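Local coordinates for 5-formyltetrahydrofolate cyclo-ligase family protein (Bacillus anthracis, PDB 2JCB) that probably catalyses the ATP- and magnesium-dependent cyclisation of 5-formyltetrahydrofolate to 5,10-methenyltetrahydrofolate in folate metabolism, at residues Arg80-Lys88 and Glu105-Pro116; Tyr32-Leu43 and Glu62-Ile70. All coordinates share one frame; numbering follows the deposited sequence.

Contact 1. Residues Arg80-Lys88 and Glu105-Pro116; sequences RVVVPKCNK and ETVYMNLREPIP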
loop_
_atom_site.group_PDB
_atom_site.type_symbol
_atom_site.label_atom_id
_atom_site.label_comp_id
_atom_site.label_asym_id
_atom_site.label_seq_id
_atom_site.Cartn_x
_atom_site.Cartn_y
_atom_site.Cartn_z
ATOM N N ARG A 80 -14.866 -8.431 2.055
ATOM C CA ARG A 80 -14.370 -8.969 0.793
ATOM C C ARG A 80 -12.995 -8.368 0.635
ATOM O O ARG A 80 -12.811 -7.189 0.912
ATOM C CB ARG A 80 -15.275 -8.524 -0.357
ATOM C CG ARG A 80 -14.774 -8.881 -1.711
ATOM C CD ARG A 80 -15.873 -8.777 -2.732
ATOM N NE ARG A 80 -16.307 -7.394 -2.898
ATOM C CZ ARG A 80 -17.116 -6.981 -3.868
ATOM N NH1 ARG A 80 -17.569 -7.855 -4.752
ATOM N NH2 ARG A 80 -17.441 -5.685 -3.965
ATOM N N VAL A 81 -12.039 -9.204 0.230
ATOM C CA VAL A 81 -10.654 -8.774 0.083
ATOM C C VAL A 81 -10.270 -8.844 -1.400
ATOM O O VAL A 81 -10.495 -9.860 -2.055
ATOM C CB VAL A 81 -9.685 -9.684 0.887
ATOM C CG1 VAL A 81 -8.274 -9.353 0.557
ATOM C CG2 VAL A 81 -9.841 -9.485 2.392
ATOM N N VAL A 82 -9.734 -7.738 -1.899
ATOM C CA VAL A 82 -9.220 -7.644 -3.303
ATOM C C VAL A 82 -7.743 -7.247 -3.333
ATOM O O VAL A 82 -7.308 -6.320 -2.636
ATOM C CB VAL A 82 -10.108 -6.788 -4.268
ATOM C CG1 VAL A 82 -11.527 -7.306 -4.282
ATOM C CG2 VAL A 82 -10.076 -5.313 -3.900
ATOM N N VAL A 83 -6.974 -7.925 -4.196
ATOM C CA VAL A 83 -5.522 -7.692 -4.322
ATOM C C VAL A 83 -5.179 -7.472 -5.820
ATOM O O VAL A 83 -5.898 -7.999 -6.691
ATOM C CB VAL A 83 -4.763 -8.927 -3.782
ATOM C CG1 VAL A 83 -4.961 -9.031 -2.255
ATOM C CG2 VAL A 83 -5.335 -10.244 -4.414
ATOM N N PRO A 84 -4.137 -6.677 -6.103
ATOM C CA PRO A 84 -3.928 -6.316 -7.509
ATOM C C PRO A 84 -3.114 -7.313 -8.326
ATOM O O PRO A 84 -2.154 -7.899 -7.844
ATOM C CB PRO A 84 -3.161 -4.991 -7.420
ATOM C CG PRO A 84 -2.401 -5.092 -6.135
ATOM C CD PRO A 84 -3.169 -5.990 -5.209
ATOM N N LYS A 85 -3.504 -7.432 -9.589
ATOM C CA LYS A 85 -2.663 -8.009 -10.627
ATOM C C LYS A 85 -2.217 -6.850 -11.532
ATOM O O LYS A 85 -3.044 -6.171 -12.155
ATOM C CB LYS A 85 -3.407 -9.090 -11.425
ATOM C CG LYS A 85 -2.524 -9.712 -12.532
ATOM C CD LYS A 85 -3.056 -11.037 -13.062
ATOM C CE LYS A 85 -2.119 -11.634 -14.159
ATOM N NZ LYS A 85 -0.729 -12.040 -13.683
ATOM N N CYS A 86 -0.909 -6.666 -11.642
ATOM C CA CYS A 86 -0.370 -5.569 -12.426
ATOM C C CYS A 86 -0.153 -5.971 -13.862
ATOM O O CYS A 86 0.322 -7.075 -14.160
ATOM C CB CYS A 86 0.940 -5.055 -11.823
ATOM S SG CYS A 86 0.763 -4.397 -10.182
ATOM N N ASN A 87 -0.555 -5.091 -14.760
ATOM C CA ASN A 87 -0.209 -5.255 -16.156
ATOM C C ASN A 87 0.952 -4.291 -16.447
ATOM O O ASN A 87 0.794 -3.067 -16.447
ATOM C CB ASN A 87 -1.438 -5.025 -17.044
ATOM C CG ASN A 87 -1.136 -5.186 -18.532
ATOM O OD1 ASN A 87 0.002 -5.024 -18.975
ATOM N ND2 ASN A 87 -2.170 -5.470 -19.318
ATOM N N LYS A 88 2.128 -4.860 -16.661
ATOM C CA LYS A 88 3.338 -4.070 -16.834
ATOM C C LYS A 88 3.334 -3.247 -18.121
ATOM O O LYS A 88 3.952 -2.180 -18.176
ATOM C CB LYS A 88 4.568 -4.973 -16.735
ATOM C CG LYS A 88 4.588 -5.770 -15.413
ATOM C CD LYS A 88 5.968 -6.351 -15.084
ATOM C CE LYS A 88 6.923 -5.266 -14.587
ATOM N NZ LYS A 88 7.519 -4.486 -15.732
ATOM N N GLU A 105 -0.652 -16.781 -7.074
ATOM C CA GLU A 105 0.515 -17.440 -7.670
ATOM C C GLU A 105 1.727 -16.501 -7.594
ATOM O O GLU A 105 1.574 -15.302 -7.417
ATOM C CB GLU A 105 0.247 -17.831 -9.117
ATOM C CG GLU A 105 -0.202 -16.664 -9.984
ATOM C CD GLU A 105 -0.501 -17.056 -11.412
ATOM O OE1 GLU A 105 -0.198 -18.213 -11.807
ATOM O OE2 GLU A 105 -1.026 -16.187 -12.139
ATOM N N THR A 106 2.922 -17.064 -7.746
ATOM C CA THR A 106 4.122 -16.249 -7.766
ATOM C C THR A 106 4.436 -15.930 -9.210
ATOM O O THR A 106 4.735 -16.831 -10.009
ATOM C CB THR A 106 5.337 -16.938 -7.100
ATOM O OG1 THR A 106 4.922 -17.673 -5.933
ATOM C CG2 THR A 106 6.403 -15.878 -6.701
ATOM N N VAL A 107 4.357 -14.642 -9.531
ATOM C CA VAL A 107 4.603 -14.134 -10.881
ATOM C C VAL A 107 6.044 -13.627 -11.034
ATOM O O VAL A 107 6.380 -13.009 -12.046
ATOM C CB VAL A 107 3.606 -13.012 -11.266
ATOM C CG1 VAL A 107 2.197 -13.579 -11.544
ATOM C CG2 VAL A 107 3.580 -11.924 -10.187
ATOM N N TYR A 108 6.871 -13.871 -10.012
ATOM C CA TYR A 108 8.350 -13.828 -10.102
ATOM C C TYR A 108 9.061 -13.585 -8.768
ATOM O O TYR A 108 8.778 -12.598 -8.069
ATOM C CB TYR A 108 8.888 -12.903 -11.225
ATOM C CG TYR A 108 9.005 -11.392 -10.970
ATOM C CD1 TYR A 108 10.028 -10.870 -10.168
ATOM C CD2 TYR A 108 8.153 -10.484 -11.614
ATOM C CE1 TYR A 108 10.172 -9.482 -9.962
ATOM C CE2 TYR A 108 8.289 -9.088 -11.423
ATOM C CZ TYR A 108 9.307 -8.595 -10.595
ATOM O OH TYR A 108 9.467 -7.229 -10.398
ATOM N N MET A 109 9.985 -14.497 -8.448
ATOM C CA MET A 109 10.789 -14.466 -7.218
ATOM C C MET A 109 9.932 -14.391 -5.941
ATOM O O MET A 109 9.637 -15.420 -5.323
ATOM C CB MET A 109 11.848 -13.347 -7.269
ATOM C CG MET A 109 13.161 -13.667 -6.531
ATOM S SD MET A 109 14.406 -12.355 -6.716
ATOM C CE MET A 109 15.728 -12.961 -5.660
ATOM N N ASN A 110 9.511 -13.189 -5.563
ATOM C CA ASN A 110 8.734 -13.007 -4.339
ATOM C C ASN A 110 7.366 -12.353 -4.552
ATOM O O ASN A 110 6.651 -12.078 -3.585
ATOM C CB ASN A 110 9.535 -12.178 -3.321
ATOM C CG ASN A 110 10.806 -12.869 -2.870
ATOM O OD1 ASN A 110 11.887 -12.638 -3.431
ATOM N ND2 ASN A 110 10.688 -13.733 -1.859
ATOM N N LEU A 111 7.001 -12.102 -5.807
ATOM C CA LEU A 111 5.847 -11.265 -6.096
ATOM C C LEU A 111 4.586 -12.109 -6.326
ATOM O O LEU A 111 4.510 -12.874 -7.282
ATOM C CB LEU A 111 6.153 -10.379 -7.300
ATOM C CG LEU A 111 5.357 -9.087 -7.472
ATOM C CD1 LEU A 111 5.971 -7.971 -6.635
ATOM C CD2 LEU A 111 5.337 -8.688 -8.950
ATOM N N ARG A 112 3.607 -11.968 -5.440
ATOM C CA ARG A 112 2.404 -12.811 -5.476
ATOM C C ARG A 112 1.224 -12.062 -6.041
ATOM O O ARG A 112 0.972 -10.920 -5.629
ATOM C CB ARG A 112 2.077 -13.366 -4.074
ATOM C CG ARG A 112 3.298 -13.995 -3.454
ATOM C CD ARG A 112 3.034 -15.105 -2.473
ATOM N NE ARG A 112 2.024 -16.107 -2.855
ATOM C CZ ARG A 112 2.236 -17.179 -3.615
ATOM N NH1 ARG A 112 3.426 -17.415 -4.145
ATOM N NH2 ARG A 112 1.248 -18.030 -3.852
ATOM N N GLU A 113 0.482 -12.707 -6.952
ATOM C CA GLU A 113 -0.694 -12.085 -7.578
ATOM C C GLU A 113 -1.873 -13.044 -7.716
ATOM O O GLU A 113 -1.661 -14.236 -7.807
ATOM C CB GLU A 113 -0.340 -11.518 -8.955
ATOM C CG GLU A 113 0.599 -10.297 -8.875
ATOM C CD GLU A 113 0.829 -9.638 -10.215
ATOM O OE1 GLU A 113 0.922 -10.368 -11.235
ATOM O OE2 GLU A 113 0.933 -8.391 -10.233
ATOM N N PRO A 114 -3.118 -12.510 -7.788
ATOM C CA PRO A 114 -4.311 -13.362 -7.934
ATOM C C PRO A 114 -4.249 -14.065 -9.287
ATOM O O PRO A 114 -3.858 -13.444 -10.278
ATOM C CB PRO A 114 -5.470 -12.349 -7.934
ATOM C CG PRO A 114 -4.854 -11.023 -8.271
ATOM C CD PRO A 114 -3.461 -11.071 -7.765
ATOM N N ILE A 115 -4.656 -15.332 -9.321
ATOM C CA ILE A 115 -4.656 -16.105 -10.550
ATOM C C ILE A 115 -5.908 -15.694 -11.333
ATOM O O ILE A 115 -7.027 -15.911 -10.857
ATOM C CB ILE A 115 -4.689 -17.635 -10.248
ATOM C CG1 ILE A 115 -3.498 -18.046 -9.362
ATOM C CG2 ILE A 115 -4.784 -18.432 -11.542
ATOM C CD1 ILE A 115 -3.653 -19.399 -8.678
ATOM N N PRO A 116 -5.730 -15.036 -12.501
ATOM C CA PRO A 116 -6.902 -14.576 -13.259
ATOM C C PRO A 116 -7.994 -15.638 -13.390
ATOM O O PRO A 116 -9.160 -15.330 -13.185
ATOM C CB PRO A 116 -6.325 -14.246 -14.639
ATOM C CG PRO A 116 -4.959 -13.802 -14.362
ATOM C CD PRO A 116 -4.477 -14.654 -13.184
HETATM O O HOH W 1 -1.445 -9.144 -5.442
HETATM O O HOH W 2 -1.413 -13.808 -11.438
HETATM O O HOH W 3 -1.187 -14.915 -15.004
#
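Lys-85 on strand 80-87 and Glu-113 on strand 111-114 mark the place where the two strands pass, their axes 5.7 Å apart at closest and at 108° to each other, too steep for sheet pairing, so that side chains of the hairpin meet the backbone and side chains of strand 80-87. Glu-113 makes the direct polar link. With CG anti to its own carbonyl carbon (chi1 -69°) and the chain extended beyond, it sends its carboxylate over the backbone of Lys-85 to the next amide. Cys-86 N donates to Glu-113 OE2 at 2.9 Å in an almost straight bond (177°), approaching from above the carboxylate plane. The other oxygen faces the lysine: Lys-85 NZ lies 3.4 Å from Glu-113 OE1, a salt bridge with a weak hydrogen bond. Lys-85 passes Glu-113 at about a right angle, and the bend at chi4 swings NZ toward Glu-113 OE1. Water 2 accepts from Lys-85 NZ and donates to both Glu-105 OE2 and Pro-114 O; water 3 makes a second bridge between the lysine and Glu-105. The nearby carboxylates probably help stabilise the lysine's positive charge. Its aliphatic part is held as well, with Pro-116 CG 3.6 Å from Lys-85 CE and the two side chains again nearly perpendicular. Nearer the backbone, Pro-114 packs its ring against the strand, CD 3.4 Å from Pro-84 O and 3.9 Å from Val-83 CG2. Water 1 ties Pro-84 O to Arg-112 O. Within the second segment, paired backbone bonds between Glu-105 and Glu-113 build a two-stranded antiparallel hairpin. The whole is a beta-hairpin laid across a strand of the large mixed sheet and pinned to it by a buried glutamate.

Contact 2. Residues Tyr32-Leu43 and Glu62-Ile70; sequences YTTLSEQIVFSL and ENEVNTYPI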
loop_
_atom_site.group_PDB
_atom_site.type_symbol
_atom_site.label_atom_id
_atom_site.label_comp_id
_atom_site.label_asym_id
_atom_site.label_seq_id
_atom_site.Cartn_x
_atom_site.Cartn_y
_atom_site.Cartn_z
ATOM N N TYR A 32 10.407 -5.368 12.965
ATOM C CA TYR A 32 9.379 -5.757 11.970
ATOM C C TYR A 32 8.125 -6.316 12.618
ATOM O O TYR A 32 7.019 -5.880 12.270
ATOM C CB TYR A 32 10.004 -6.781 11.002
ATOM C CG TYR A 32 9.030 -7.406 10.090
ATOM C CD1 TYR A 32 8.549 -6.726 8.970
ATOM C CD2 TYR A 32 8.629 -8.720 10.315
ATOM C CE1 TYR A 32 7.616 -7.326 8.146
ATOM C CE2 TYR A 32 7.709 -9.321 9.502
ATOM C CZ TYR A 32 7.227 -8.629 8.408
ATOM O OH TYR A 32 6.347 -9.303 7.639
ATOM N N THR A 33 8.288 -7.284 13.526
ATOM C CA THR A 33 7.148 -7.986 14.104
ATOM C C THR A 33 6.354 -7.035 15.004
ATOM O O THR A 33 5.141 -6.904 14.839
ATOM C CB THR A 33 7.580 -9.210 14.877
ATOM O OG1 THR A 33 8.282 -10.119 14.014
ATOM C CG2 THR A 33 6.386 -9.924 15.541
ATOM N N THR A 34 7.044 -6.403 15.950
ATOM C CA THR A 34 6.369 -5.512 16.937
ATOM C C THR A 34 5.683 -4.308 16.283
ATOM O O THR A 34 4.478 -4.061 16.513
ATOM C CB THR A 34 7.376 -5.041 18.028
ATOM O OG1 THR A 34 7.979 -6.173 18.659
ATOM C CG2 THR A 34 6.663 -4.225 19.115
ATOM N N LEU A 35 6.410 -3.610 15.411
ATOM C CA LEU A 35 5.890 -2.417 14.724
ATOM C C LEU A 35 4.732 -2.823 13.792
ATOM O O LEU A 35 3.698 -2.145 13.734
ATOM C CB LEU A 35 6.999 -1.677 13.967
ATOM C CG LEU A 35 8.138 -0.970 14.703
ATOM C CD1 LEU A 35 9.145 -0.356 13.766
ATOM C CD2 LEU A 35 7.633 0.100 15.642
ATOM N N SER A 36 4.877 -3.948 13.087
ATOM C CA SER A 36 3.780 -4.357 12.178
ATOM C C SER A 36 2.513 -4.619 12.993
ATOM O O SER A 36 1.423 -4.231 12.566
ATOM C CB SER A 36 4.105 -5.626 11.389
ATOM O OG SER A 36 4.969 -5.294 10.312
ATOM N N GLU A 37 2.692 -5.277 14.140
ATOM C CA GLU A 37 1.598 -5.572 15.087
ATOM C C GLU A 37 0.911 -4.283 15.581
ATOM O O GLU A 37 -0.337 -4.216 15.605
ATOM C CB GLU A 37 2.152 -6.365 16.280
ATOM C CG GLU A 37 2.056 -7.866 16.026
ATOM C CD GLU A 37 2.985 -8.783 16.897
ATOM O OE1 GLU A 37 3.555 -8.335 17.947
ATOM O OE2 GLU A 37 3.118 -9.983 16.502
ATOM N N GLN A 38 1.730 -3.301 15.988
ATOM C CA GLN A 38 1.199 -2.016 16.513
ATOM C C GLN A 38 0.405 -1.275 15.449
ATOM O O GLN A 38 -0.669 -0.729 15.720
ATOM C CB GLN A 38 2.319 -1.130 17.060
ATOM C CG GLN A 38 2.898 -1.742 18.304
ATOM C CD GLN A 38 4.066 -0.957 18.879
ATOM O OE1 GLN A 38 4.462 0.072 18.340
ATOM N NE2 GLN A 38 4.637 -1.464 19.985
ATOM N N ILE A 39 0.922 -1.270 14.211
ATOM C CA ILE A 39 0.380 -0.457 13.147
ATOM C C ILE A 39 -0.969 -1.043 12.818
ATOM O O ILE A 39 -1.953 -0.278 12.684
ATOM C CB ILE A 39 1.278 -0.456 11.957
ATOM C CG1 ILE A 39 2.483 0.472 12.268
ATOM C CG2 ILE A 39 0.569 -0.006 10.716
ATOM C CD1 ILE A 39 3.714 0.297 11.337
ATOM N N VAL A 40 -1.032 -2.374 12.689
ATOM C CA VAL A 40 -2.295 -3.024 12.324
ATOM C C VAL A 40 -3.333 -2.954 13.426
ATOM O O VAL A 40 -4.505 -2.752 13.134
ATOM C CB VAL A 40 -2.166 -4.472 11.696
ATOM C CG1 VAL A 40 -1.274 -4.360 10.408
ATOM C CG2 VAL A 40 -1.740 -5.525 12.703
ATOM N N PHE A 41 -2.893 -3.002 14.672
ATOM C CA PHE A 41 -3.843 -2.870 15.790
ATOM C C PHE A 41 -4.524 -1.485 15.597
ATOM O O PHE A 41 -5.753 -1.382 15.748
ATOM C CB PHE A 41 -3.095 -2.965 17.130
ATOM C CG PHE A 41 -3.929 -2.628 18.326
ATOM C CD1 PHE A 41 -4.552 -3.635 19.034
ATOM C CD2 PHE A 41 -4.077 -1.301 18.751
ATOM C CE1 PHE A 41 -5.340 -3.358 20.151
ATOM C CE2 PHE A 41 -4.849 -1.010 19.882
ATOM C CZ PHE A 41 -5.480 -2.039 20.566
ATOM N N SER A 42 -3.768 -0.460 15.241
ATOM C CA SER A 42 -4.314 0.903 15.095
ATOM C C SER A 42 -5.255 0.964 13.869
ATOM O O SER A 42 -6.358 1.532 13.939
ATOM C CB SER A 42 -3.171 1.878 14.936
ATOM O OG SER A 42 -3.623 3.236 14.750
ATOM N N LEU A 43 -4.840 0.320 12.777
ATOM C CA LEU A 43 -5.747 0.161 11.594
ATOM C C LEU A 43 -7.142 -0.345 11.967
ATOM O O LEU A 43 -8.135 0.242 11.508
ATOM C CB LEU A 43 -5.158 -0.836 10.555
ATOM C CG LEU A 43 -6.166 -1.240 9.420
ATOM C CD1 LEU A 43 -6.452 -0.003 8.564
ATOM C CD2 LEU A 43 -5.433 -2.298 8.527
ATOM N N GLU A 62 9.454 -8.730 1.817
ATOM C CA GLU A 62 10.605 -8.381 2.694
ATOM C C GLU A 62 10.129 -7.773 4.004
ATOM O O GLU A 62 9.348 -8.403 4.704
ATOM C CB GLU A 62 11.645 -7.465 2.010
ATOM C CG GLU A 62 11.095 -6.328 1.131
ATOM C CD GLU A 62 11.050 -6.689 -0.358
ATOM O OE1 GLU A 62 10.281 -6.028 -1.104
ATOM O OE2 GLU A 62 11.776 -7.631 -0.772
ATOM N N ASN A 63 10.623 -6.578 4.349
ATOM C CA ASN A 63 10.330 -6.011 5.670
ATOM C C ASN A 63 9.196 -4.956 5.663
ATOM O O ASN A 63 8.976 -4.262 6.668
ATOM C CB ASN A 63 11.604 -5.488 6.344
ATOM C CG ASN A 63 12.438 -6.619 7.049
ATOM O OD1 ASN A 63 11.921 -7.702 7.331
ATOM N ND2 ASN A 63 13.690 -6.320 7.395
ATOM N N GLU A 64 8.439 -4.878 4.554
ATOM C CA GLU A 64 7.284 -3.973 4.488
ATOM C C GLU A 64 6.281 -4.312 5.573
ATOM O O GLU A 64 6.059 -5.513 5.895
ATOM C CB GLU A 64 6.545 -4.132 3.152
ATOM C CG GLU A 64 7.376 -3.659 2.012
ATOM C CD GLU A 64 7.044 -4.336 0.699
ATOM O OE1 GLU A 64 5.931 -4.921 0.602
ATOM O OE2 GLU A 64 7.934 -4.309 -0.213
ATOM N N VAL A 65 5.609 -3.288 6.131
ATOM C CA VAL A 65 4.517 -3.619 7.085
ATOM C C VAL A 65 3.656 -4.838 6.646
ATOM O O VAL A 65 3.112 -4.886 5.524
ATOM C CB VAL A 65 3.562 -2.405 7.366
ATOM C CG1 VAL A 65 2.381 -2.841 8.301
ATOM C CG2 VAL A 65 4.407 -1.159 7.832
ATOM N N ASN A 66 3.587 -5.800 7.548
ATOM C CA ASN A 66 3.017 -7.093 7.241
ATOM C C ASN A 66 1.487 -7.027 6.996
ATOM O O ASN A 66 0.736 -6.672 7.894
ATOM C CB ASN A 66 3.349 -8.063 8.357
ATOM C CG ASN A 66 3.002 -9.500 7.971
ATOM O OD1 ASN A 66 2.609 -9.768 6.814
ATOM N ND2 ASN A 66 3.167 -10.426 8.907
ATOM N N THR A 67 1.046 -7.281 5.756
ATOM C CA THR A 67 -0.351 -7.234 5.412
ATOM C C THR A 67 -1.065 -8.568 5.492
ATOM O O THR A 67 -2.320 -8.626 5.339
ATOM C CB THR A 67 -0.576 -6.651 3.999
ATOM O OG1 THR A 67 0.066 -7.502 3.032
ATOM C CG2 THR A 67 -0.023 -5.157 3.892
ATOM N N TYR A 68 -0.326 -9.658 5.630
ATOM C CA TYR A 68 -0.979 -10.957 5.715
ATOM C C TYR A 68 -1.994 -11.059 6.852
ATOM O O TYR A 68 -3.130 -11.511 6.619
ATOM C CB TYR A 68 0.047 -12.128 5.696
ATOM C CG TYR A 68 0.552 -12.356 4.278
ATOM C CD1 TYR A 68 1.591 -11.564 3.745
ATOM C CD2 TYR A 68 -0.054 -13.333 3.455
ATOM C CE1 TYR A 68 2.053 -11.770 2.391
ATOM C CE2 TYR A 68 0.379 -13.553 2.121
ATOM C CZ TYR A 68 1.438 -12.775 1.614
ATOM O OH TYR A 68 1.861 -13.023 0.316
ATOM N N PRO A 69 -1.610 -10.627 8.076
ATOM C CA PRO A 69 -2.586 -10.630 9.161
ATOM C C PRO A 69 -3.824 -9.778 8.861
ATOM O O PRO A 69 -4.907 -10.130 9.327
ATOM C CB PRO A 69 -1.815 -10.074 10.347
ATOM C CG PRO A 69 -0.383 -10.337 10.048
ATOM C CD PRO A 69 -0.285 -10.214 8.544
ATOM N N ILE A 70 -3.675 -8.753 8.035
ATOM C CA ILE A 70 -4.788 -7.851 7.726
ATOM C C ILE A 70 -5.792 -8.581 6.872
ATOM O O ILE A 70 -6.977 -8.520 7.110
ATOM C CB ILE A 70 -4.352 -6.568 6.977
ATOM C CG1 ILE A 70 -3.260 -5.821 7.800
ATOM C CG2 ILE A 70 -5.619 -5.693 6.730
ATOM C CD1 ILE A 70 -2.528 -4.648 7.025
HETATM O O HOH W 4 6.159 -8.027 5.051
HETATM O O HOH W 5 0.920 -6.700 10.660
#
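Tyr-32 and Ser-36, one turn apart on helix 29-44, face the loop 62-67, which runs past the helix before entering helix 68-76. The tyrosine is the largest bump. With CG anti to the backbone N (chi1 171°), its ring lies in the hollow made by the curve of the loop: Asn-63 OD1 sits over one face, Glu-64 O comes to the edge in the ring plane, 3.3 Å from Tyr-32 CE1, and Asn-66 CB packs obliquely, 3.3 Å from Tyr-32 OH. Water 4 links the hydroxyl to the loop, accepting from Tyr-32 OH and donating to Glu-62 O and Glu-64 O. The amide of Asn-63 turns its nitrogen to Met-24 O. One turn on, the small Ser-36 lets the loop come close. Asn-66 N donates to Ser-36 OG at 3.1 Å, nearly straight at 172°, while the same hydroxyl donates to Tyr-32 O. That carbonyl also takes the helical bond from Ser-36 N, the two donors arriving from opposite faces of its plane. Beyond the serine the surface turns apolar: Val-65 fits against Ile-39, CG2 to CD1 at 3.9 Å, and Ile-70 presses between Val-40 and Leu-43, its CG1 3.6 Å from Val-40 CG1 and its CG2 3.8 Å from Leu-43 CD2. Leu-165 and Trp-49 continue this greasy patch. Asn-66 OD1 accepts from Tyr-68 N, so the arrangement ends as an asparagine-capped helix start docked on a neighbouring helix, where helices pack beside the central sheet of a Rossmann-like alpha/beta fold.

How the contacts relate
The two contacts follow one another along the chain: helix 68-76, whose start is anchored in contact 2, leads directly into strand 80-87 of contact 1. Their centres lie 20 Å apart, yet they touch where Arg-112 CD packs on Tyr-68 OH. Both are partly buried, but contact 2 has the larger share of buried residues and joins helix, loop and helix through a tyrosine ring, one serine bond and aliphatic packing. In contact 1 a hairpin crosses a sheet strand. Bridging waters occur in both, but only contact 1 has a salt bridge across its segments. Neither touches the nucleotide: the side chains of Cys-86 and Glu-64 are about 11 Å and 12 Å from the bound ADP.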